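Local coordinates for protein serpin (Taeniopygia guttata, PDB 5HGC) that binds a cortisol-type steroid and probably inhibits serine proteases, at residues R226-Y229 with A233-F236; M357-R362 with S366-G371; E126-D131 with N143-R148. All blocks are in the same frame, centred on the assembly; numbering follows the deposited sequence.

Interaction 1. Residues R226-Y229 with A233-F236; sequences RLHY and ATAF. With HCY ((11alpha,14beta)-11,17,21-trihydroxypregn-4-ene-3,20-dione), chain B.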
loop_
_atom_site.group_PDB
_atom_site.type_symbol
_atom_site.label_atom_id
_atom_site.label_comp_id
_atom_site.label_asym_id
_atom_site.label_seq_id
_atom_site.Cartn_x
_atom_site.Cartn_y
_atom_site.Cartn_z
ATOM N N ARG A 226 3.825 3.564 -17.606
ATOM C CA ARG A 226 2.612 3.099 -16.973
ATOM C C ARG A 226 2.001 1.894 -17.706
ATOM O O ARG A 226 1.752 1.955 -18.904
ATOM C CB ARG A 226 1.610 4.242 -16.871
ATOM C CG ARG A 226 0.316 3.825 -16.210
ATOM C CD ARG A 226 -0.686 3.431 -17.277
ATOM N NE ARG A 226 -1.373 4.635 -17.734
ATOM C CZ ARG A 226 -2.207 5.341 -16.985
ATOM N NH1 ARG A 226 -2.498 4.945 -15.728
ATOM N NH2 ARG A 226 -2.737 6.441 -17.470
ATOM N N LEU A 227 1.738 0.825 -16.960
ATOM C CA LEU A 227 1.256 -0.449 -17.488
ATOM C C LEU A 227 -0.053 -0.737 -16.821
ATOM O O LEU A 227 -0.136 -0.611 -15.596
ATOM C CB LEU A 227 2.246 -1.589 -17.169
ATOM C CG LEU A 227 3.624 -1.549 -17.850
ATOM C CD1 LEU A 227 4.376 -2.868 -17.685
ATOM C CD2 LEU A 227 3.413 -1.212 -19.326
ATOM N N HIS A 228 -1.081 -1.088 -17.592
ATOM C CA HIS A 228 -2.350 -1.450 -16.978
ATOM C C HIS A 228 -2.349 -2.892 -16.574
ATOM O O HIS A 228 -1.789 -3.774 -17.261
ATOM C CB HIS A 228 -3.537 -1.212 -17.901
ATOM C CG HIS A 228 -3.792 0.231 -18.167
ATOM N ND1 HIS A 228 -3.882 1.168 -17.153
ATOM C CD2 HIS A 228 -3.980 0.901 -19.319
ATOM C CE1 HIS A 228 -4.103 2.360 -17.678
ATOM N NE2 HIS A 228 -4.175 2.221 -18.988
ATOM N N TYR A 229 -3.004 -3.121 -15.450
ATOM C CA TYR A 229 -3.514 -4.454 -15.136
ATOM C C TYR A 229 -4.893 -4.698 -15.795
ATOM O O TYR A 229 -5.674 -3.739 -16.070
ATOM C CB TYR A 229 -3.610 -4.605 -13.637
ATOM C CG TYR A 229 -2.278 -4.737 -12.903
ATOM C CD1 TYR A 229 -1.449 -5.857 -13.095
ATOM C CD2 TYR A 229 -1.854 -3.742 -11.997
ATOM C CE1 TYR A 229 -0.253 -5.991 -12.390
ATOM C CE2 TYR A 229 -0.654 -3.844 -11.306
ATOM C CZ TYR A 229 0.120 -4.981 -11.478
ATOM O OH TYR A 229 1.286 -5.103 -10.769
ATOM N N ALA A 233 -6.826 -1.797 -11.881
ATOM C CA ALA A 233 -5.527 -1.413 -11.286
ATOM C C ALA A 233 -4.581 -0.994 -12.380
ATOM O O ALA A 233 -4.691 -1.462 -13.481
ATOM C CB ALA A 233 -4.880 -2.536 -10.453
ATOM N N THR A 234 -3.650 -0.114 -12.063
ATOM C CA THR A 234 -2.628 0.314 -12.998
ATOM C C THR A 234 -1.299 0.503 -12.258
ATOM O O THR A 234 -1.295 0.833 -11.072
ATOM C CB THR A 234 -3.107 1.622 -13.700
ATOM O OG1 THR A 234 -2.281 1.888 -14.838
ATOM C CG2 THR A 234 -3.149 2.838 -12.727
ATOM N N ALA A 235 -0.177 0.265 -12.935
ATOM C CA ALA A 235 1.146 0.443 -12.305
ATOM C C ALA A 235 1.980 1.546 -12.969
ATOM O O ALA A 235 2.167 1.510 -14.182
ATOM C CB ALA A 235 1.879 -0.870 -12.291
ATOM N N PHE A 236 2.426 2.539 -12.199
ATOM C CA PHE A 236 3.438 3.567 -12.651
ATOM C C PHE A 236 4.818 3.121 -12.230
ATOM O O PHE A 236 5.040 2.872 -11.044
ATOM C CB PHE A 236 3.210 4.928 -11.999
ATOM C CG PHE A 236 2.017 5.678 -12.548
ATOM C CD1 PHE A 236 0.693 5.114 -12.484
ATOM C CD2 PHE A 236 2.178 6.968 -13.090
ATOM C CE1 PHE A 236 -0.427 5.814 -12.971
ATOM C CE2 PHE A 236 1.059 7.671 -13.583
ATOM C CZ PHE A 236 -0.239 7.104 -13.513
HETATM C C1 HCY B . -5.132 13.201 -8.982
HETATM C C2 HCY B . -5.187 14.292 -7.915
HETATM C C3 HCY B . -5.560 13.738 -6.559
HETATM C C4 HCY B . -5.509 12.280 -6.296
HETATM C C5 HCY B . -4.822 11.482 -7.122
HETATM C C6 HCY B . -4.376 10.123 -6.627
HETATM C C7 HCY B . -4.715 9.039 -7.674
HETATM C C8 HCY B . -4.409 9.394 -9.134
HETATM C C9 HCY B . -4.996 10.781 -9.476
HETATM C C10 HCY B . -4.470 11.897 -8.545
HETATM C C12 HCY B . -5.437 9.974 -11.953
HETATM C C11 HCY B . -5.017 11.121 -11.008
HETATM C C13 HCY B . -4.764 8.624 -11.562
HETATM C C14 HCY B . -5.018 8.376 -10.073
HETATM C C15 HCY B . -4.790 6.896 -9.882
HETATM C C16 HCY B . -5.243 6.242 -11.181
HETATM C C17 HCY B . -5.439 7.387 -12.207
HETATM C C18 HCY B . -3.245 8.571 -11.900
HETATM C C19 HCY B . -2.937 12.086 -8.552
HETATM C C20 HCY B . -4.960 7.021 -13.600
HETATM C C21 HCY B . -5.671 7.561 -14.824
HETATM O O1 HCY B . -5.839 14.513 -5.666
HETATM O O2 HCY B . -3.661 11.478 -11.293
HETATM O O3 HCY B . -6.854 7.614 -12.402
HETATM O O4 HCY B . -3.994 6.291 -13.758
HETATM O O5 HCY B . -4.605 7.838 -15.730
#
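R226 reaches across to T234, its NH1 donating to OG1 over 3.2 Å, with the hydroxyl tilted 21° out of the guanidinium plane. The same NH1 gives a straighter bond to the C20 keto oxygen O4 of the steroid HCY, at 2.8 Å. NH2 donates to the terminal hydroxyl O5, 2.9 Å away and almost in line, so two neighbouring nitrogens grip the short side chain on the steroid's five-membered ring. OG1 of T234 is shared: it also lies 2.9 Å from ND1 of H228, in a hydrogen bond. The H228 ring in turn sets CE1 over one face of the guanidinium, displaced toward its rim. F236 meets the arginine differently, taking CG of R226 over one ring face in a CH-pi contact and turning its edge toward O4 of the steroid.

These residues sit on a beta hairpin, two antiparallel strands of the serpin B sheet, and the steroid's placement resembles the site of corticosteroid-binding globulin, a serpin relative. R226, H228, T234 and F236 share the steroid's face of the hairpin. Between the R226-F236 and H228-T234 pairs, L227 and A235 form a hydrogen-bonded pair with side chains on the other face, N of L227 to O of A235 at 2.9 Å and N of A235 to O of L227 at 2.8 Å. At the loop end CD2 of Y229 packs 3.6 Å from CB of A233.

R226 leaves the strand with CG opposite its backbone N (chi1 -180°), then bends at chi2 and chi3, which brings the guanidinium edge back toward T234. Its NE forms a salt bridge with D213 on strand 211-217, a second-shell partner that helps fix the guanidinium's orientation. A leucine here would probably leave O4 and O5 of the steroid without these two donors and strand the D213 carboxylate without its mate. OG of S261 and OD1 of N365 also bond the steroid.

Interaction 2. Residues M357-R362 with S366-G371; sequences MLIFDR and STLFIG. With HCY ((11alpha,14beta)-11,17,21-trihydroxypregn-4-ene-3,20-dione), chain B.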
loop_
_atom_site.group_PDB
_atom_site.type_symbol
_atom_site.label_atom_id
_atom_site.label_comp_id
_atom_site.label_asym_id
_atom_site.label_seq_id
_atom_site.Cartn_x
_atom_site.Cartn_y
_atom_site.Cartn_z
ATOM N N MET A 357 7.725 1.625 -7.837
ATOM C CA MET A 357 6.520 1.045 -8.419
ATOM C C MET A 357 5.263 1.518 -7.624
ATOM O O MET A 357 5.148 1.284 -6.384
ATOM C CB MET A 357 6.630 -0.451 -8.491
ATOM C CG MET A 357 5.384 -1.038 -9.101
ATOM S SD MET A 357 5.734 -2.766 -9.425
ATOM C CE MET A 357 4.402 -3.331 -10.497
ATOM N N LEU A 358 4.354 2.227 -8.307
ATOM C CA LEU A 358 3.185 2.783 -7.624
ATOM C C LEU A 358 1.939 2.171 -8.259
ATOM O O LEU A 358 1.737 2.269 -9.484
ATOM C CB LEU A 358 3.140 4.307 -7.684
ATOM C CG LEU A 358 4.485 5.026 -7.527
ATOM C CD1 LEU A 358 4.302 6.503 -7.812
ATOM C CD2 LEU A 358 5.080 4.812 -6.143
ATOM N N ILE A 359 1.125 1.497 -7.444
ATOM C CA ILE A 359 -0.013 0.776 -7.996
ATOM C C ILE A 359 -1.243 1.465 -7.531
ATOM O O ILE A 359 -1.387 1.695 -6.341
ATOM C CB ILE A 359 0.006 -0.682 -7.595
ATOM C CG1 ILE A 359 1.340 -1.308 -8.071
ATOM C CG2 ILE A 359 -1.212 -1.379 -8.151
ATOM C CD1 ILE A 359 1.683 -2.701 -7.539
ATOM N N PHE A 360 -2.103 1.823 -8.474
ATOM C CA PHE A 360 -3.359 2.531 -8.177
ATOM C C PHE A 360 -4.593 1.761 -8.692
ATOM O O PHE A 360 -4.495 0.910 -9.649
ATOM C CB PHE A 360 -3.411 3.918 -8.816
ATOM C CG PHE A 360 -2.225 4.800 -8.509
ATOM C CD1 PHE A 360 -1.072 4.774 -9.340
ATOM C CD2 PHE A 360 -2.251 5.674 -7.409
ATOM C CE1 PHE A 360 0.021 5.584 -9.075
ATOM C CE2 PHE A 360 -1.155 6.483 -7.154
ATOM C CZ PHE A 360 -0.020 6.444 -7.991
ATOM N N ASP A 361 -5.749 2.078 -8.089
ATOM C CA ASP A 361 -7.021 1.703 -8.709
ATOM C C ASP A 361 -7.640 2.872 -9.517
ATOM O O ASP A 361 -7.881 3.933 -8.932
ATOM C CB ASP A 361 -7.995 1.152 -7.661
ATOM C CG ASP A 361 -9.361 0.790 -8.254
ATOM O OD1 ASP A 361 -9.416 0.362 -9.450
ATOM O OD2 ASP A 361 -10.386 0.958 -7.518
ATOM N N ARG A 362 -7.902 2.655 -10.821
ATOM C CA ARG A 362 -8.541 3.656 -11.698
ATOM C C ARG A 362 -10.028 3.914 -11.420
ATOM O O ARG A 362 -10.479 5.028 -11.665
ATOM C CB ARG A 362 -8.346 3.374 -13.189
ATOM C CG ARG A 362 -6.928 3.472 -13.711
ATOM C CD ARG A 362 -6.883 2.833 -15.094
ATOM N NE ARG A 362 -6.730 1.380 -14.978
ATOM C CZ ARG A 362 -6.782 0.518 -15.997
ATOM N NH1 ARG A 362 -7.025 0.991 -17.231
ATOM N NH2 ARG A 362 -6.614 -0.814 -15.777
ATOM N N SER A 366 -7.352 5.451 -5.987
ATOM C CA SER A 366 -6.627 5.291 -4.733
ATOM C C SER A 366 -5.310 4.603 -4.979
ATOM O O SER A 366 -5.194 3.740 -5.870
ATOM C CB SER A 366 -7.426 4.498 -3.682
ATOM O OG SER A 366 -7.812 3.270 -4.243
ATOM N N THR A 367 -4.330 4.986 -4.161
ATOM C CA THR A 367 -3.044 4.331 -4.155
ATOM C C THR A 367 -3.113 3.035 -3.366
ATOM O O THR A 367 -3.358 3.043 -2.147
ATOM C CB THR A 367 -1.971 5.251 -3.573
ATOM O OG1 THR A 367 -2.189 6.587 -4.079
ATOM C CG2 THR A 367 -0.582 4.736 -3.935
ATOM N N LEU A 368 -2.898 1.942 -4.093
ATOM C CA LEU A 368 -2.889 0.617 -3.512
ATOM C C LEU A 368 -1.521 0.235 -2.989
ATOM O O LEU A 368 -1.430 -0.382 -1.925
ATOM C CB LEU A 368 -3.375 -0.448 -4.500
ATOM C CG LEU A 368 -4.643 -0.060 -5.257
ATOM C CD1 LEU A 368 -5.042 -1.202 -6.175
ATOM C CD2 LEU A 368 -5.785 0.369 -4.318
ATOM N N PHE A 369 -0.446 0.550 -3.715
ATOM C CA PHE A 369 0.889 0.149 -3.226
ATOM C C PHE A 369 1.933 1.188 -3.564
ATOM O O PHE A 369 1.877 1.811 -4.635
ATOM C CB PHE A 369 1.313 -1.191 -3.828
ATOM C CG PHE A 369 0.473 -2.356 -3.395
ATOM C CD1 PHE A 369 0.726 -3.005 -2.191
ATOM C CD2 PHE A 369 -0.562 -2.839 -4.209
ATOM C CE1 PHE A 369 -0.045 -4.099 -1.794
ATOM C CE2 PHE A 369 -1.346 -3.941 -3.804
ATOM C CZ PHE A 369 -1.080 -4.578 -2.591
ATOM N N ILE A 370 2.890 1.370 -2.658
ATOM C CA ILE A 370 4.036 2.218 -2.921
ATOM C C ILE A 370 5.304 1.387 -2.675
ATOM O O ILE A 370 5.550 0.884 -1.553
ATOM C CB ILE A 370 3.977 3.520 -2.104
ATOM C CG1 ILE A 370 2.809 4.390 -2.589
ATOM C CG2 ILE A 370 5.294 4.295 -2.220
ATOM C CD1 ILE A 370 2.600 5.683 -1.819
ATOM N N GLY A 371 6.101 1.212 -3.735
ATOM C CA GLY A 371 7.290 0.392 -3.668
ATOM C C GLY A 371 8.453 1.271 -4.057
ATOM O O GLY A 371 8.355 2.091 -4.972
HETATM C C1 HCY B . -5.132 13.201 -8.982
HETATM C C2 HCY B . -5.187 14.292 -7.915
HETATM C C3 HCY B . -5.560 13.738 -6.559
HETATM C C4 HCY B . -5.509 12.280 -6.296
HETATM C C5 HCY B . -4.822 11.482 -7.122
HETATM C C6 HCY B . -4.376 10.123 -6.627
HETATM C C7 HCY B . -4.715 9.039 -7.674
HETATM C C8 HCY B . -4.409 9.394 -9.134
HETATM C C9 HCY B . -4.996 10.781 -9.476
HETATM C C10 HCY B . -4.470 11.897 -8.545
HETATM C C12 HCY B . -5.437 9.974 -11.953
HETATM C C11 HCY B . -5.017 11.121 -11.008
HETATM C C13 HCY B . -4.764 8.624 -11.562
HETATM C C14 HCY B . -5.018 8.376 -10.073
HETATM C C15 HCY B . -4.790 6.896 -9.882
HETATM C C16 HCY B . -5.243 6.242 -11.181
HETATM C C17 HCY B . -5.439 7.387 -12.207
HETATM C C18 HCY B . -3.245 8.571 -11.900
HETATM C C19 HCY B . -2.937 12.086 -8.552
HETATM C C20 HCY B . -4.960 7.021 -13.600
HETATM C C21 HCY B . -5.671 7.561 -14.824
HETATM O O1 HCY B . -5.839 14.513 -5.666
HETATM O O2 HCY B . -3.661 11.478 -11.293
HETATM O O3 HCY B . -6.854 7.614 -12.402
HETATM O O4 HCY B . -3.994 6.291 -13.758
HETATM O O5 HCY B . -4.605 7.838 -15.730
#
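M357 to D361 and S366 to G371 run antiparallel as a hairpin whose regular ladder is broken once, where L368 and F369 both stand opposite I359. This is a classic beta bulge in the B sheet of the serpin fold: the carbonyl oxygen of I359 accepts from two backbone nitrogens, N of L368 at 2.7 Å and N of F369 at 3.0 Å. On the M357 side of the bulge, N of I359 returns a bond to O of F369, and M357 pairs with G371 in both directions. On the D361 side, N of D361 donates to O of S366 at 2.8 Å.

The extra residue turns L368 toward the partner strand, where its CB and CG lie against the I359 carbonyl and the D361 amide. I359 crosses F369 on one face of the hairpin, its CD1 4.0 Å from CD2 of the ring and set obliquely to it. M357, I359 and F369 all reach strand 316-325 on this side, and F369 also meets the ring of F36. The carboxylate of D361 is held by S232 and T364.

On the other face, CD2 of L358 touches CG2 of I370, and I370 packs against A19, F20 and F23 of helix 12-29. Further along, the side chains of F360 and T367 run alongside one another from neighbouring strands. OG1 of T367 comes to the ring edge, 3.2 Å from CE2 of F360. The ring gets there because CG of F360 stands opposite its own carbonyl carbon (chi1 -53°). It also meets the ring of F236 on the adjoining strand, the planes at about 80°. F360 lines the steroid pocket, with its CB 3.5 Å from ring carbon C15 of HCY.

Interaction 3. Residues E126-D131 with N143-R148; sequences EAFTTD and NDYIER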
loop_
_atom_site.group_PDB
_atom_site.type_symbol
_atom_site.label_atom_id
_atom_site.label_comp_id
_atom_site.label_asym_id
_atom_site.label_seq_id
_atom_site.Cartn_x
_atom_site.Cartn_y
_atom_site.Cartn_z
ATOM N N GLU A 126 -12.200 -8.148 11.655
ATOM C CA GLU A 126 -12.217 -9.344 12.524
ATOM C C GLU A 126 -11.453 -8.995 13.767
ATOM O O GLU A 126 -10.306 -8.538 13.646
ATOM C CB GLU A 126 -11.556 -10.563 11.872
ATOM C CG GLU A 126 -12.310 -10.971 10.627
ATOM C CD GLU A 126 -11.833 -12.253 9.974
ATOM O OE1 GLU A 126 -10.665 -12.672 10.131
ATOM O OE2 GLU A 126 -12.660 -12.876 9.288
ATOM N N ALA A 127 -12.066 -9.213 14.938
ATOM C CA ALA A 127 -11.422 -8.926 16.234
ATOM C C ALA A 127 -11.271 -10.212 17.039
ATOM O O ALA A 127 -12.172 -11.064 17.025
ATOM C CB ALA A 127 -12.282 -7.944 17.003
ATOM N N PHE A 128 -10.141 -10.359 17.728
ATOM C CA PHE A 128 -9.790 -11.619 18.474
ATOM C C PHE A 128 -9.359 -11.293 19.898
ATOM O O PHE A 128 -8.552 -10.372 20.117
ATOM C CB PHE A 128 -8.658 -12.392 17.809
ATOM C CG PHE A 128 -8.976 -12.821 16.406
ATOM C CD1 PHE A 128 -8.802 -11.933 15.313
ATOM C CD2 PHE A 128 -9.474 -14.102 16.152
ATOM C CE1 PHE A 128 -9.133 -12.316 14.022
ATOM C CE2 PHE A 128 -9.801 -14.500 14.836
ATOM C CZ PHE A 128 -9.635 -13.607 13.769
ATOM N N THR A 129 -9.949 -12.017 20.851
ATOM C CA THR A 129 -9.527 -12.000 22.258
ATOM C C THR A 129 -8.238 -12.794 22.270
ATOM O O THR A 129 -8.147 -13.937 21.734
ATOM C CB THR A 129 -10.518 -12.747 23.169
ATOM O OG1 THR A 129 -11.858 -12.454 22.790
ATOM C CG2 THR A 129 -10.352 -12.249 24.534
ATOM N N THR A 130 -7.217 -12.206 22.845
ATOM C CA THR A 130 -5.904 -12.818 22.734
ATOM C C THR A 130 -5.252 -12.827 24.107
ATOM O O THR A 130 -5.207 -11.793 24.791
ATOM C CB THR A 130 -5.027 -12.040 21.734
ATOM O OG1 THR A 130 -5.664 -12.046 20.466
ATOM C CG2 THR A 130 -3.655 -12.660 21.585
ATOM N N ASP A 131 -4.746 -13.998 24.475
ATOM C CA ASP A 131 -3.954 -14.166 25.683
ATOM C C ASP A 131 -2.480 -13.915 25.374
ATOM O O ASP A 131 -1.746 -14.844 24.992
ATOM C CB ASP A 131 -4.151 -15.583 26.231
ATOM C CG ASP A 131 -3.616 -15.755 27.667
ATOM O OD1 ASP A 131 -3.058 -14.804 28.297
ATOM O OD2 ASP A 131 -3.767 -16.887 28.166
ATOM N N ASN A 143 0.047 -15.832 13.507
ATOM C CA ASN A 143 0.720 -16.091 12.236
ATOM C C ASN A 143 0.020 -17.135 11.388
ATOM O O ASN A 143 0.005 -17.039 10.145
ATOM C CB ASN A 143 2.174 -16.455 12.464
ATOM C CG ASN A 143 2.973 -15.303 13.050
ATOM O OD1 ASN A 143 2.719 -14.112 12.739
ATOM N ND2 ASN A 143 3.932 -15.633 13.924
ATOM N N ASP A 144 -0.602 -18.098 12.062
ATOM C CA ASP A 144 -1.450 -19.061 11.394
ATOM C C ASP A 144 -2.676 -18.391 10.803
ATOM O O ASP A 144 -3.172 -18.804 9.731
ATOM C CB ASP A 144 -1.883 -20.154 12.357
ATOM C CG ASP A 144 -0.741 -21.117 12.705
ATOM O OD1 ASP A 144 0.328 -21.078 12.030
ATOM O OD2 ASP A 144 -0.919 -21.904 13.662
ATOM N N TYR A 145 -3.150 -17.355 11.503
ATOM C CA TYR A 145 -4.310 -16.624 11.077
ATOM C C TYR A 145 -4.007 -15.871 9.778
ATOM O O TYR A 145 -4.781 -15.990 8.781
ATOM C CB TYR A 145 -4.787 -15.703 12.172
ATOM C CG TYR A 145 -5.758 -14.700 11.667
ATOM C CD1 TYR A 145 -7.094 -15.066 11.354
ATOM C CD2 TYR A 145 -5.345 -13.342 11.454
ATOM C CE1 TYR A 145 -7.979 -14.114 10.869
ATOM C CE2 TYR A 145 -6.223 -12.400 10.948
ATOM C CZ TYR A 145 -7.531 -12.800 10.681
ATOM O OH TYR A 145 -8.382 -11.860 10.258
ATOM N N ILE A 146 -2.879 -15.144 9.781
ATOM C CA ILE A 146 -2.418 -14.395 8.590
ATOM C C ILE A 146 -2.155 -15.345 7.453
ATOM O O ILE A 146 -2.554 -15.067 6.324
ATOM C CB ILE A 146 -1.171 -13.527 8.830
ATOM C CG1 ILE A 146 -1.304 -12.736 10.156
ATOM C CG2 ILE A 146 -0.908 -12.587 7.645
ATOM C CD1 ILE A 146 -2.386 -11.666 10.224
ATOM N N GLU A 147 -1.530 -16.475 7.749
ATOM C CA GLU A 147 -1.249 -17.442 6.723
ATOM C C GLU A 147 -2.510 -18.016 6.081
ATOM O O GLU A 147 -2.585 -18.153 4.852
ATOM C CB GLU A 147 -0.368 -18.548 7.266
ATOM C CG GLU A 147 -0.079 -19.647 6.251
ATOM C CD GLU A 147 0.894 -20.651 6.811
ATOM O OE1 GLU A 147 1.450 -20.378 7.909
ATOM O OE2 GLU A 147 1.103 -21.699 6.155
ATOM N N ARG A 148 -3.494 -18.332 6.903
ATOM C CA ARG A 148 -4.666 -19.004 6.405
ATOM C C ARG A 148 -5.501 -18.015 5.590
ATOM O O ARG A 148 -6.059 -18.356 4.538
ATOM C CB ARG A 148 -5.462 -19.615 7.565
ATOM C CG ARG A 148 -6.548 -20.530 7.083
ATOM C CD ARG A 148 -6.940 -21.583 8.092
ATOM N NE ARG A 148 -7.924 -22.468 7.457
ATOM C CZ ARG A 148 -8.540 -23.515 8.018
ATOM N NH1 ARG A 148 -8.316 -23.905 9.288
ATOM N NH2 ARG A 148 -9.408 -24.188 7.274
#
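Y145 is the one helix residue that carries this contact, and it meets two side chains of the strand, E126 and F128, by quite different means. The polar interaction is a hydrogen bond from OH of Y145 to OE1 of E126. It is modelled at 2.4 Å, shorter than such bonds normally are, so the exact length is doubtful. OE1 approaches the phenol at its edge, near the ring plane, while the carboxylate plane is turned 44° from the ring. E126 gets there with its chain extended beyond CG, and its other oxygen, OE2, has a long, weak ion pair with K149 at the end of the same helix.

The aromatic interaction is an edge-to-face stack. F128 presents its edge to one face of Y145, the centroids 4.8 Å apart and the planes at 63°. CZ of F128 comes 3.4 Å from CE1 of Y145, while CE1 of F128 sits over the face, displaced toward the rim. One tyrosine ring is therefore bonded at its hydroxyl end and packed on one face by F128. The backbones themselves stay well apart, with CA of F128 and CA of Y145 10.5 Å from each other, and the long reach is made possible by a tyrosine whose CG lies opposite the backbone N (chi1 166°).

In serpin terms this is helix F packed across the A sheet. Strand 126-130 pairs in parallel with strand 100-106, and F128 meets F104 there. From helix 135-149, Y145 also touches A102 on strand 100-106, and both Y145 and I146 rest on F172 of strand 167-176.

Interactions 1 and 2 are buried and continuous: strands 233-240 and 355-361 are neighbours, so the two hairpins join edge to edge, with T234 bonded to F360 and F236 to L358 through the backbone. Both touch the steroid, but interaction 1 supplies charged donors to its polar end, whereas interaction 2, a hairpin with a bulged ladder, offers it the hydrocarbon of F360. Interaction 3 is a surface contact, its centre about 33 Å from that of interaction 1 and about 27 Å from that of interaction 2. It joins a helix to a strand with side chains alone, one short hydrogen bond and one aromatic stack, where the hairpins rely first on backbone pairing.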